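Local coordinates for adhesin LabA (Helicobacter pylori, PDB 6GMM), which probably anchors Helicobacter pylori to the gastric mucosa as an outer-membrane adhesin whose lectin exodomain recognises LacdiNAc sugars, at residues I245-K250 / F311-A316; I249-I254 / A304-K309; Q393-H398 / D433-D438; T17-L22 / N417-K422; Q142-F145 / D151-A154. All blocks are in the same frame, centred on the assembly; numbering follows the deposited sequence.

Overall arrangement
The chain starts and ends at the same end of an elongated, mostly helical molecule. Interactions 3 and 4 lie together, centres about 5 Å apart, where strands 419-423 and 433-437 form a two-stranded antiparallel sheet packed on helices 4-28 and 388-408; their segments alternate along the chain. Interactions 1 and 2 overlap on helix 239-264, sharing Ile-249 and Lys-250, and join it to helix 287-311 and the turn beyond. Interaction 5, at the end of helix 128-145, is about 21 Å from interaction 1 and 53 Å from interaction 3, centre to centre. Interaction 4 encloses interactions 5, 1 and 2 in sequence, tying the chain's two ends together.

Interaction 1 (I245-K250 / F311-A316); sequences IQDMIK and FERIPA
Met-248 sets its CG anti to the carbonyl carbon (chi1 -85°), runs straight on to the sulfur and then bends at chi3, which lays SD and CE against Phe-311. The ring of Phe-311 in turn hangs from a CG placed anti to the backbone N (chi1 -175°), and its CD1 corner meets the sulfur. SD of Met-248 is 3.8 Å from CD1 of Phe-311 and 5.2 Å from the ring centroid, lying in the ring plane at the edge: a Met-aromatic contact of the edge-on kind. CE of Met-248 follows behind, 3.9 Å from the same CD1. Three residues earlier on helix 239-264, Ile-245 brings its CG1 to 4.1 Å from CD1 of Ile-314. Leu-64 of helix 57-76 touches both Met-248 and Phe-311, so the sulfur and the ring sit in a wider apolar layer between helices.

Toward the surface the character changes. Arg-313 bends at chi3 and brings NH1 to 3.0 Å from OD2 of Asp-247, a salt bridge made at the guanidinium edge with the oxygen near its plane, although carboxylate and guanidinium are turned 42° apart. Phe-311 to Ile-314 form a type I beta turn as the chain leaves helix 287-311, and Asn-240 ND2 bonds to the carbonyl oxygen of Arg-313, holding the turn to helix 239-264 at a second point. The bridge is a single-point pairing on an exposed arginine, so the buried packing of Met-248, Phe-311, Ile-245 and Ile-314 probably carries more of the contact than this solvent-facing ion pair.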
# COMPACT_ATOMS: atom_id res chain seq x y z
N ILE A 245 7.33 -10.85 -1.62
CA ILE A 245 7.37 -10.34 -0.26
C ILE A 245 8.16 -9.04 -0.18
O ILE A 245 7.75 -8.13 0.54
CB ILE A 245 7.86 -11.42 0.75
CG1 ILE A 245 6.89 -12.65 0.75
CG2 ILE A 245 7.97 -10.79 2.15
CD1 ILE A 245 7.37 -13.90 1.62
N GLN A 246 9.27 -8.94 -0.93
CA GLN A 246 10.09 -7.72 -0.99
C GLN A 246 9.28 -6.53 -1.44
O GLN A 246 9.37 -5.47 -0.82
CB GLN A 246 11.31 -7.91 -1.90
CG GLN A 246 12.36 -8.87 -1.29
CD GLN A 246 13.27 -8.22 -0.27
OE1 GLN A 246 14.50 -8.25 -0.44
NE2 GLN A 246 12.71 -7.72 0.87
N ASP A 247 8.45 -6.72 -2.49
CA ASP A 247 7.59 -5.66 -3.04
C ASP A 247 6.47 -5.32 -2.03
O ASP A 247 6.10 -4.15 -1.89
CB ASP A 247 6.99 -6.16 -4.35
CG ASP A 247 7.97 -6.26 -5.52
OD1 ASP A 247 8.93 -5.44 -5.57
OD2 ASP A 247 7.70 -7.05 -6.45
N MET A 248 5.94 -6.34 -1.30
CA MET A 248 4.92 -6.16 -0.27
C MET A 248 5.47 -5.20 0.81
O MET A 248 4.81 -4.25 1.20
CB MET A 248 4.58 -7.50 0.37
CG MET A 248 3.55 -8.29 -0.38
SD MET A 248 3.27 -9.90 0.39
CE MET A 248 2.31 -9.41 1.75
N ILE A 249 6.71 -5.43 1.24
CA ILE A 249 7.41 -4.61 2.24
C ILE A 249 7.61 -3.17 1.69
O ILE A 249 7.36 -2.20 2.41
CB ILE A 249 8.77 -5.31 2.58
CG1 ILE A 249 8.53 -6.57 3.44
CG2 ILE A 249 9.78 -4.33 3.23
CD1 ILE A 249 9.74 -7.62 3.45
N LYS A 250 8.08 -3.07 0.41
CA LYS A 250 8.37 -1.80 -0.24
C LYS A 250 7.10 -0.93 -0.33
O LYS A 250 7.11 0.22 0.11
CB LYS A 250 9.09 -2.04 -1.58
CG LYS A 250 8.99 -0.86 -2.56
CD LYS A 250 9.88 -1.04 -3.79
CE LYS A 250 9.77 0.12 -4.76
NZ LYS A 250 10.93 0.19 -5.69
N PHE A 311 1.10 -10.02 -3.12
CA PHE A 311 0.76 -11.24 -2.39
C PHE A 311 0.14 -12.32 -3.29
O PHE A 311 0.41 -13.51 -3.11
CB PHE A 311 -0.16 -10.93 -1.20
CG PHE A 311 -0.41 -12.17 -0.37
CD1 PHE A 311 0.54 -12.61 0.54
CD2 PHE A 311 -1.54 -12.95 -0.57
CE1 PHE A 311 0.35 -13.79 1.26
CE2 PHE A 311 -1.74 -14.12 0.16
CZ PHE A 311 -0.80 -14.53 1.07
N GLU A 312 -0.64 -11.93 -4.29
CA GLU A 312 -1.33 -12.86 -5.17
C GLU A 312 -0.42 -13.47 -6.23
O GLU A 312 -0.87 -14.37 -6.95
CB GLU A 312 -2.58 -12.23 -5.80
CG GLU A 312 -3.74 -12.11 -4.83
CD GLU A 312 -4.99 -11.44 -5.37
OE1 GLU A 312 -5.08 -11.20 -6.59
OE2 GLU A 312 -5.91 -11.19 -4.55
N ARG A 313 0.88 -13.06 -6.28
CA ARG A 313 1.87 -13.69 -7.16
C ARG A 313 2.26 -15.03 -6.55
O ARG A 313 2.77 -15.91 -7.25
CB ARG A 313 3.13 -12.84 -7.34
CG ARG A 313 2.89 -11.52 -8.04
CD ARG A 313 4.11 -10.63 -7.89
NE ARG A 313 5.32 -11.35 -8.28
CZ ARG A 313 6.55 -10.87 -8.15
NH1 ARG A 313 6.75 -9.66 -7.65
NH2 ARG A 313 7.59 -11.59 -8.55
N ILE A 314 2.05 -15.18 -5.22
CA ILE A 314 2.32 -16.39 -4.45
C ILE A 314 1.21 -17.41 -4.78
O ILE A 314 0.03 -17.07 -4.66
CB ILE A 314 2.41 -16.10 -2.91
CG1 ILE A 314 3.44 -14.97 -2.60
CG2 ILE A 314 2.63 -17.38 -2.10
CD1 ILE A 314 3.90 -14.79 -1.12
N PRO A 315 1.56 -18.66 -5.20
CA PRO A 315 0.51 -19.63 -5.55
C PRO A 315 -0.39 -19.99 -4.38
O PRO A 315 0.09 -20.18 -3.27
CB PRO A 315 1.28 -20.85 -6.08
CG PRO A 315 2.66 -20.63 -5.71
CD PRO A 315 2.91 -19.21 -5.44
N ALA A 316 -1.69 -20.05 -4.65
CA ALA A 316 -2.72 -20.39 -3.67
C ALA A 316 -2.43 -21.66 -2.83
O ALA A 316 -2.71 -21.63 -1.64
CB ALA A 316 -4.07 -20.48 -4.35

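Interaction 2 (I249-I254 / A304-K309); sequences IKNAAI and AQAVVK
Val-307 pushes its CG2 methyl into the backbone of the facing helix, and this is the close side of the contact: CG2 lies 3.7 Å from the amide N of Ala-252 and 3.8 Å from CB of Asn-251. With CG2 anti to the carbonyl carbon of its own residue, the methyl is aimed between these two neighbours, and it also stands 4.2 Å from CB of Ala-252. Two alanines, Ala-252 and Ala-306, help the backbones draw together, and the local axes of 249-254 and 304-309 come within 8.5 Å.

The two segments run antiparallel, at 170° between their N-to-C directions, as neighbouring helices 239-264 and 287-311 of a helical bundle. Behind them the bundle continues on both sides: Ala-252 rests on Leu-192 of helix 188-205, and Val-308 packs on Leu-361 and Ile-365 of helix 354-366.

The loose, solvent side is where exposed Lys-250 leads away from the facing helix. Between it and the buried valine the contact turns more polar and nears solvent at Ala-306, though it stays just as close: CG and ND2 of Asn-251 are each 3.8 Å from CB of Ala-306. The carboxamide is fixed in its rotation by bonds at both ends, which reach past that methyl to helix 287-311: OD1 of Asn-251 accepts a hydrogen bond from Arg-303 NH2, and ND2 donates one to Asp-310 OD2.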
# COMPACT_ATOMS: atom_id res chain seq x y z
N ILE A 249 6.71 -5.43 1.24
CA ILE A 249 7.41 -4.61 2.24
C ILE A 249 7.61 -3.17 1.69
O ILE A 249 7.36 -2.20 2.41
CB ILE A 249 8.77 -5.31 2.58
CG1 ILE A 249 8.53 -6.57 3.44
CG2 ILE A 249 9.78 -4.33 3.23
CD1 ILE A 249 9.74 -7.62 3.45
N LYS A 250 8.08 -3.07 0.41
CA LYS A 250 8.37 -1.80 -0.24
C LYS A 250 7.10 -0.93 -0.33
O LYS A 250 7.11 0.22 0.11
CB LYS A 250 9.09 -2.04 -1.58
CG LYS A 250 8.99 -0.86 -2.56
CD LYS A 250 9.88 -1.04 -3.79
CE LYS A 250 9.77 0.12 -4.76
NZ LYS A 250 10.93 0.19 -5.69
N ASN A 251 6.00 -1.52 -0.81
CA ASN A 251 4.70 -0.86 -0.93
C ASN A 251 4.10 -0.48 0.43
O ASN A 251 3.73 0.67 0.62
CB ASN A 251 3.75 -1.69 -1.79
CG ASN A 251 4.02 -1.59 -3.28
OD1 ASN A 251 4.08 -0.50 -3.85
ND2 ASN A 251 4.17 -2.71 -3.97
N ALA A 252 4.03 -1.40 1.40
CA ALA A 252 3.51 -1.07 2.75
C ALA A 252 4.37 0.04 3.44
O ALA A 252 3.84 0.79 4.25
CB ALA A 252 3.49 -2.32 3.63
N ALA A 253 5.70 0.10 3.15
CA ALA A 253 6.60 1.12 3.72
C ALA A 253 6.25 2.48 3.14
O ALA A 253 6.24 3.47 3.87
CB ALA A 253 8.06 0.78 3.44
N ILE A 254 5.89 2.51 1.84
CA ILE A 254 5.45 3.75 1.17
C ILE A 254 4.16 4.25 1.88
O ILE A 254 4.10 5.42 2.26
CB ILE A 254 5.32 3.61 -0.38
CG1 ILE A 254 6.72 3.33 -1.01
CG2 ILE A 254 4.70 4.90 -1.00
CD1 ILE A 254 6.76 3.16 -2.69
N ALA A 304 -1.82 -0.04 -0.41
CA ALA A 304 -2.52 -1.18 0.25
C ALA A 304 -3.01 -2.16 -0.84
O ALA A 304 -2.80 -3.35 -0.73
CB ALA A 304 -3.69 -0.68 1.07
N GLN A 305 -3.63 -1.67 -1.89
CA GLN A 305 -4.06 -2.53 -3.00
C GLN A 305 -2.84 -3.22 -3.68
O GLN A 305 -2.94 -4.40 -4.02
CB GLN A 305 -4.90 -1.71 -4.02
CG GLN A 305 -5.46 -2.53 -5.20
CD GLN A 305 -6.30 -3.75 -4.83
OE1 GLN A 305 -6.95 -3.82 -3.78
NE2 GLN A 305 -6.37 -4.70 -5.75
N ALA A 306 -1.70 -2.50 -3.85
CA ALA A 306 -0.51 -3.08 -4.51
C ALA A 306 0.06 -4.23 -3.70
O ALA A 306 0.61 -5.19 -4.26
CB ALA A 306 0.54 -2.02 -4.74
N VAL A 307 -0.08 -4.14 -2.37
CA VAL A 307 0.36 -5.19 -1.44
C VAL A 307 -0.48 -6.45 -1.75
O VAL A 307 0.11 -7.52 -1.78
CB VAL A 307 0.26 -4.76 0.04
CG1 VAL A 307 0.43 -5.97 0.99
CG2 VAL A 307 1.28 -3.64 0.36
N VAL A 308 -1.81 -6.29 -2.01
CA VAL A 308 -2.72 -7.41 -2.35
C VAL A 308 -2.21 -8.09 -3.61
O VAL A 308 -2.00 -9.30 -3.63
CB VAL A 308 -4.22 -7.02 -2.51
CG1 VAL A 308 -5.07 -8.22 -2.88
CG2 VAL A 308 -4.77 -6.33 -1.28
N LYS A 309 -1.95 -7.27 -4.63
CA LYS A 309 -1.49 -7.69 -5.94
C LYS A 309 -0.15 -8.39 -5.91
O LYS A 309 -0.00 -9.37 -6.64
CB LYS A 309 -1.51 -6.51 -6.92
CG LYS A 309 -2.93 -5.94 -7.15
CD LYS A 309 -4.04 -6.97 -7.43
CE LYS A 309 -4.04 -7.55 -8.82
NZ LYS A 309 -5.21 -8.45 -9.04

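Interaction 3 (Q393-H398 / D433-D438); sequences QKLGEH and DNYYID
The Tyr-435 ring has the carbonyl oxygen of Leu-395 over one face, while CG and CD2 of Leu-395 lie by CG and CD2 of the ring. CG of Leu-395 is 4.3 Å from the ring centroid and 30° off the normal, an off-centre CH-pi contact, and CD2 of Leu-395 comes to 3.6 Å from CD2 of Tyr-435. At the far end of the ring, CA of Gly-396 approaches obliquely, 3.5 Å from OH of Tyr-435. The leucine points out to the strand and the tyrosine back to the helix, so they lie alongside, head to tail; Tyr-435 has its CG anti to the carbonyl carbon (chi1 -67°), which sends the ring there.

This contact seats strand 433-437, half of a two-stranded antiparallel sheet, on helix 388-408. Tyr-19 of helix 4-28 also touches Tyr-435, so the ring lies where two helices meet the sheet. Nearby, Tyr-392 OH bonds to the carbonyl oxygen of Asp-433, a second tie from helix 388-408.

Gly-396, having no side chain, lets the phenol end lie directly against the helix backbone. Between these segments the contact is apolar and CH-pi in kind, so it probably rests mainly on dispersion and close fit.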
# COMPACT_ATOMS: atom_id res chain seq x y z
N GLN A 393 -8.91 30.88 -15.18
CA GLN A 393 -8.35 31.39 -16.44
C GLN A 393 -8.32 30.23 -17.45
O GLN A 393 -8.61 30.43 -18.62
CB GLN A 393 -6.91 31.89 -16.22
CG GLN A 393 -6.30 32.55 -17.44
CD GLN A 393 -4.92 33.09 -17.16
OE1 GLN A 393 -3.91 32.46 -17.47
NE2 GLN A 393 -4.86 34.29 -16.59
N LYS A 394 -7.96 29.02 -16.99
CA LYS A 394 -7.90 27.81 -17.83
C LYS A 394 -9.29 27.44 -18.42
O LYS A 394 -9.36 27.05 -19.59
CB LYS A 394 -7.26 26.64 -17.07
N LEU A 395 -10.38 27.67 -17.64
CA LEU A 395 -11.77 27.42 -18.05
C LEU A 395 -12.14 28.30 -19.24
O LEU A 395 -12.83 27.85 -20.17
CB LEU A 395 -12.73 27.68 -16.86
CG LEU A 395 -14.23 27.33 -17.04
CD1 LEU A 395 -14.43 25.86 -17.46
CD2 LEU A 395 -14.99 27.61 -15.76
N GLY A 396 -11.66 29.54 -19.21
CA GLY A 396 -11.87 30.53 -20.26
C GLY A 396 -11.12 30.16 -21.52
O GLY A 396 -11.67 30.27 -22.62
N GLU A 397 -9.87 29.71 -21.38
CA GLU A 397 -8.99 29.27 -22.47
C GLU A 397 -9.63 28.10 -23.20
O GLU A 397 -9.63 28.07 -24.43
CB GLU A 397 -7.62 28.83 -21.91
CG GLU A 397 -6.74 29.99 -21.49
CD GLU A 397 -5.42 29.62 -20.83
OE1 GLU A 397 -4.92 28.50 -21.06
OE2 GLU A 397 -4.88 30.49 -20.11
N HIS A 398 -10.15 27.12 -22.41
CA HIS A 398 -10.86 25.95 -22.89
C HIS A 398 -12.09 26.37 -23.68
O HIS A 398 -12.29 25.83 -24.76
CB HIS A 398 -11.24 25.05 -21.72
CG HIS A 398 -10.14 24.12 -21.33
ND1 HIS A 398 -8.90 24.59 -20.95
CD2 HIS A 398 -10.12 22.77 -21.29
CE1 HIS A 398 -8.16 23.52 -20.69
NE2 HIS A 398 -8.86 22.40 -20.88
N ASP A 433 -17.74 35.58 -15.01
CA ASP A 433 -18.23 34.77 -16.13
C ASP A 433 -18.64 33.39 -15.67
O ASP A 433 -17.87 32.68 -15.01
CB ASP A 433 -17.21 34.72 -17.28
CG ASP A 433 -17.12 36.02 -18.06
OD1 ASP A 433 -16.39 36.93 -17.62
OD2 ASP A 433 -17.82 36.14 -19.09
N ASN A 434 -19.90 33.06 -15.97
CA ASN A 434 -20.51 31.79 -15.63
C ASN A 434 -20.50 30.95 -16.89
O ASN A 434 -21.08 31.34 -17.90
CB ASN A 434 -21.93 32.02 -15.11
CG ASN A 434 -22.02 31.99 -13.60
OD1 ASN A 434 -21.15 32.49 -12.88
ND2 ASN A 434 -23.10 31.40 -13.10
N TYR A 435 -19.78 29.83 -16.84
CA TYR A 435 -19.65 28.96 -18.00
C TYR A 435 -20.63 27.82 -17.92
O TYR A 435 -21.03 27.40 -16.82
CB TYR A 435 -18.20 28.48 -18.17
CG TYR A 435 -17.24 29.60 -18.52
CD1 TYR A 435 -16.97 29.91 -19.85
CD2 TYR A 435 -16.56 30.30 -17.53
CE1 TYR A 435 -16.06 30.91 -20.18
CE2 TYR A 435 -15.65 31.31 -17.85
CZ TYR A 435 -15.41 31.62 -19.18
OH TYR A 435 -14.55 32.63 -19.51
N TYR A 436 -21.08 27.36 -19.08
CA TYR A 436 -22.08 26.31 -19.18
C TYR A 436 -21.70 25.34 -20.28
O TYR A 436 -20.88 25.66 -21.14
CB TYR A 436 -23.48 26.94 -19.46
CG TYR A 436 -23.93 27.90 -18.37
CD1 TYR A 436 -24.65 27.46 -17.27
CD2 TYR A 436 -23.63 29.26 -18.45
CE1 TYR A 436 -25.05 28.33 -16.26
CE2 TYR A 436 -24.01 30.15 -17.44
CZ TYR A 436 -24.72 29.68 -16.35
OH TYR A 436 -25.10 30.54 -15.35
N ILE A 437 -22.30 24.16 -20.23
CA ILE A 437 -22.11 23.10 -21.21
C ILE A 437 -23.44 22.36 -21.42
O ILE A 437 -24.12 22.04 -20.44
CB ILE A 437 -20.88 22.18 -20.91
CG1 ILE A 437 -20.65 21.16 -22.05
CG2 ILE A 437 -20.92 21.50 -19.51
CD1 ILE A 437 -19.27 20.53 -22.10
N ASP A 438 -23.81 22.14 -22.69
CA ASP A 438 -25.02 21.40 -23.05
C ASP A 438 -24.64 19.94 -23.08
O ASP A 438 -23.86 19.52 -23.95
CB ASP A 438 -25.54 21.86 -24.42
CG ASP A 438 -26.91 21.32 -24.75
OD1 ASP A 438 -27.04 20.08 -24.92
OD2 ASP A 438 -27.84 22.13 -24.86

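Interaction 4 (T17-L22 / N417-K422); sequences TNYSVL and NVVSKK
Tyr-19 meets Val-419 from the middle of the helical segment 17-22. Two residues earlier, Thr-17 turns to another neighbour, helix 439-452, just as Leu-22, further on, turns to helix 388-408. Tyr-19 itself has CG anti to the backbone N (chi1 177°), a torsion that extends the ring from helix 4-28 toward strand 419-423. CG1 of Val-419 sits over one ring face, 3.9 Å from the centroid and 23° off the normal, displaced toward the rim; its nearest ring atom is CE1 of Tyr-19, at 3.6 Å. The CB of Val-419 continues along the phenol, 3.9 Å from OH of Tyr-19.

The contact thus sets an N-terminal helix against a two-stranded antiparallel sheet formed near the C-terminus, 395 residues away. At the sheet the hydroxyl of Tyr-19 passes near the carbonyl oxygen of Ser-420, 3.6 Å from OH, but its hydrogen-bond partner is the carbonyl oxygen of Tyr-436 on the second strand.

Chemically, the tyrosine serves both strands: a CH-pi face for the valine of one, and a hydroxyl bond to the backbone of the other, which probably helps hold the ring in place against the sheet.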
# COMPACT_ATOMS: atom_id res chain seq x y z
N THR A 17 -14.67 17.31 -22.27
CA THR A 17 -14.43 16.55 -21.03
C THR A 17 -13.63 17.43 -20.06
O THR A 17 -14.07 17.65 -18.93
CB THR A 17 -13.75 15.24 -21.41
OG1 THR A 17 -14.72 14.46 -22.11
CG2 THR A 17 -13.22 14.44 -20.18
N ASN A 18 -12.52 18.00 -20.54
CA ASN A 18 -11.66 18.87 -19.73
C ASN A 18 -12.41 20.11 -19.26
O ASN A 18 -12.29 20.49 -18.10
CB ASN A 18 -10.38 19.25 -20.48
CG ASN A 18 -9.35 18.13 -20.56
OD1 ASN A 18 -9.50 17.05 -19.98
ND2 ASN A 18 -8.28 18.36 -21.31
N TYR A 19 -13.23 20.70 -20.15
CA TYR A 19 -14.04 21.88 -19.86
C TYR A 19 -15.08 21.53 -18.77
O TYR A 19 -15.15 22.23 -17.76
CB TYR A 19 -14.75 22.32 -21.16
CG TYR A 19 -15.70 23.50 -21.04
CD1 TYR A 19 -17.07 23.31 -20.86
CD2 TYR A 19 -15.25 24.80 -21.23
CE1 TYR A 19 -17.95 24.39 -20.77
CE2 TYR A 19 -16.12 25.89 -21.14
CZ TYR A 19 -17.48 25.68 -20.92
OH TYR A 19 -18.37 26.73 -20.88
N SER A 20 -15.88 20.48 -19.01
CA SER A 20 -16.96 20.03 -18.14
C SER A 20 -16.51 19.80 -16.70
O SER A 20 -17.20 20.26 -15.77
CB SER A 20 -17.58 18.75 -18.69
OG SER A 20 -18.59 18.28 -17.82
N VAL A 21 -15.36 19.09 -16.53
CA VAL A 21 -14.72 18.73 -15.27
C VAL A 21 -14.18 19.98 -14.54
O VAL A 21 -14.44 20.15 -13.34
CB VAL A 21 -13.63 17.65 -15.53
CG1 VAL A 21 -12.58 17.59 -14.41
CG2 VAL A 21 -14.27 16.28 -15.77
N LEU A 22 -13.47 20.86 -15.28
CA LEU A 22 -12.92 22.08 -14.71
C LEU A 22 -14.07 23.02 -14.30
O LEU A 22 -13.99 23.71 -13.28
CB LEU A 22 -11.97 22.73 -15.73
CG LEU A 22 -11.20 23.98 -15.33
CD1 LEU A 22 -10.47 23.79 -14.02
CD2 LEU A 22 -10.20 24.34 -16.40
N ASN A 417 -23.68 25.97 -29.69
CA ASN A 417 -24.28 26.06 -28.36
C ASN A 417 -23.87 24.96 -27.35
O ASN A 417 -24.38 24.96 -26.23
CB ASN A 417 -25.81 26.15 -28.48
CG ASN A 417 -26.29 27.44 -29.10
OD1 ASN A 417 -25.77 28.55 -28.83
ND2 ASN A 417 -27.33 27.32 -29.94
N VAL A 418 -22.91 24.07 -27.72
CA VAL A 418 -22.36 23.00 -26.84
C VAL A 418 -21.81 23.61 -25.54
O VAL A 418 -21.83 22.97 -24.48
CB VAL A 418 -21.35 22.06 -27.55
CG1 VAL A 418 -20.02 22.75 -27.84
CG2 VAL A 418 -21.12 20.78 -26.74
N VAL A 419 -21.29 24.83 -25.65
CA VAL A 419 -20.77 25.65 -24.57
C VAL A 419 -21.39 27.03 -24.73
O VAL A 419 -21.78 27.44 -25.83
CB VAL A 419 -19.22 25.71 -24.50
CG1 VAL A 419 -18.62 24.33 -24.26
CG2 VAL A 419 -18.61 26.35 -25.74
N SER A 420 -21.52 27.72 -23.61
CA SER A 420 -22.02 29.09 -23.55
C SER A 420 -21.46 29.73 -22.29
O SER A 420 -21.08 29.03 -21.34
CB SER A 420 -23.55 29.15 -23.59
OG SER A 420 -24.18 28.48 -22.51
N LYS A 421 -21.36 31.06 -22.33
CA LYS A 421 -20.93 31.86 -21.19
C LYS A 421 -21.94 33.00 -20.96
O LYS A 421 -22.53 33.53 -21.90
CB LYS A 421 -19.46 32.31 -21.26
CG LYS A 421 -19.07 33.12 -22.48
CD LYS A 421 -17.57 33.41 -22.43
CE LYS A 421 -17.24 34.89 -22.46
NZ LYS A 421 -15.77 35.12 -22.33
N LYS A 422 -22.21 33.26 -19.68
CA LYS A 422 -23.16 34.28 -19.24
C LYS A 422 -22.38 35.18 -18.28
O LYS A 422 -21.69 34.68 -17.40
CB LYS A 422 -24.32 33.59 -18.50
CG LYS A 422 -25.70 34.20 -18.69
CD LYS A 422 -26.73 33.14 -19.16
CE LYS A 422 -27.33 32.31 -18.06
NZ LYS A 422 -28.00 31.08 -18.59

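Interaction 5 (Q142-F145 / D151-A154); sequences QKAF and DIPA
A helix end and the loop that folds back on it make this contact: helix 128-145 stops at Phe-145, and 151-154, on the way to strand 161-165, returns beside its last turn. The first tie is a backbone hydrogen bond, from N of Asp-151 to O of Phe-145, 3.1 Å long and nearly straight at the hydrogen (165°). This gives one of the carbonyls at the helix end a partner from the returning loop. CB of Asp-151 also lies close to the preceding carbonyl, 3.2 Å from O of Ala-144, an oxygen that accepts a hydrogen bond from Asn-186 ND2.

Ile-152 supplies the apolar half. Its CG1 is anti to the carbonyl carbon (chi1 -52°) and its CD1 reaches over one face of the Phe-145 ring, 3.7 Å from the centroid and offset toward the rim, a CH-pi contact. The closest ring atom is CE1 of Phe-145, 3.6 Å from that methyl. CG1 of Ile-152 meanwhile passes 4.4 Å from CB of Ala-144. Leu-66 of helix 57-76 touches both Phe-145 and Ile-152, and Leu-191 of helix 188-205 touches Ala-144 and Ile-152, so the apolar side of the loop is wedged between helices.

The exposed side is bridged by solvent. A single water donates to two acceptors and joins the segments there: it lies 2.8 Å from O of Lys-143 and 3.2 Å from OD2 of Asp-151.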
# COMPACT_ATOMS: atom_id res chain seq x y z
N GLN A 142 7.85 -10.95 16.32
CA GLN A 142 7.05 -11.78 17.21
C GLN A 142 6.69 -11.07 18.51
O GLN A 142 5.53 -11.11 18.89
CB GLN A 142 7.72 -13.15 17.45
CG GLN A 142 7.47 -14.12 16.30
CD GLN A 142 6.05 -14.65 16.19
OE1 GLN A 142 5.10 -14.24 16.87
NE2 GLN A 142 5.87 -15.60 15.32
N LYS A 143 7.67 -10.36 19.16
CA LYS A 143 7.37 -9.61 20.40
C LYS A 143 6.47 -8.41 20.14
O LYS A 143 5.64 -8.07 20.99
CB LYS A 143 8.64 -9.18 21.17
CG LYS A 143 9.58 -10.34 21.56
CD LYS A 143 9.07 -11.23 22.71
CE LYS A 143 10.00 -12.40 23.01
NZ LYS A 143 10.04 -13.41 21.92
N ALA A 144 6.59 -7.78 18.96
CA ALA A 144 5.73 -6.63 18.64
C ALA A 144 4.26 -7.01 18.51
O ALA A 144 3.39 -6.20 18.84
CB ALA A 144 6.20 -5.97 17.38
N PHE A 145 3.98 -8.23 18.01
CA PHE A 145 2.60 -8.71 17.85
C PHE A 145 2.03 -9.10 19.20
O PHE A 145 0.83 -9.03 19.39
CB PHE A 145 2.55 -9.94 16.91
CG PHE A 145 2.34 -9.62 15.46
CD1 PHE A 145 3.40 -9.22 14.65
CD2 PHE A 145 1.09 -9.80 14.86
CE1 PHE A 145 3.21 -9.00 13.28
CE2 PHE A 145 0.92 -9.62 13.50
CZ PHE A 145 1.97 -9.18 12.72
N ASP A 151 -0.93 -6.46 19.36
CA ASP A 151 -0.21 -5.41 20.08
C ASP A 151 0.35 -4.26 19.22
O ASP A 151 0.67 -3.21 19.80
CB ASP A 151 0.92 -6.03 20.93
CG ASP A 151 0.46 -6.78 22.18
OD1 ASP A 151 -0.78 -6.81 22.44
OD2 ASP A 151 1.32 -7.31 22.90
N ILE A 152 0.48 -4.44 17.89
CA ILE A 152 1.03 -3.36 17.05
C ILE A 152 0.10 -2.14 17.05
O ILE A 152 -1.06 -2.25 16.64
CB ILE A 152 1.41 -3.80 15.60
CG1 ILE A 152 2.32 -5.05 15.60
CG2 ILE A 152 2.06 -2.63 14.81
CD1 ILE A 152 2.38 -5.69 14.27
N PRO A 153 0.58 -0.96 17.51
CA PRO A 153 -0.29 0.23 17.53
C PRO A 153 -0.65 0.73 16.14
O PRO A 153 0.09 0.50 15.18
CB PRO A 153 0.56 1.29 18.24
CG PRO A 153 1.72 0.55 18.88
CD PRO A 153 1.93 -0.64 18.02
N ALA A 154 -1.79 1.49 16.07
CA ALA A 154 -2.31 2.18 14.89
C ALA A 154 -1.23 3.13 14.36
O ALA A 154 -0.44 3.67 15.16
CB ALA A 154 -3.54 2.96 15.27
O HOH W 1 4.26 -6.18 22.44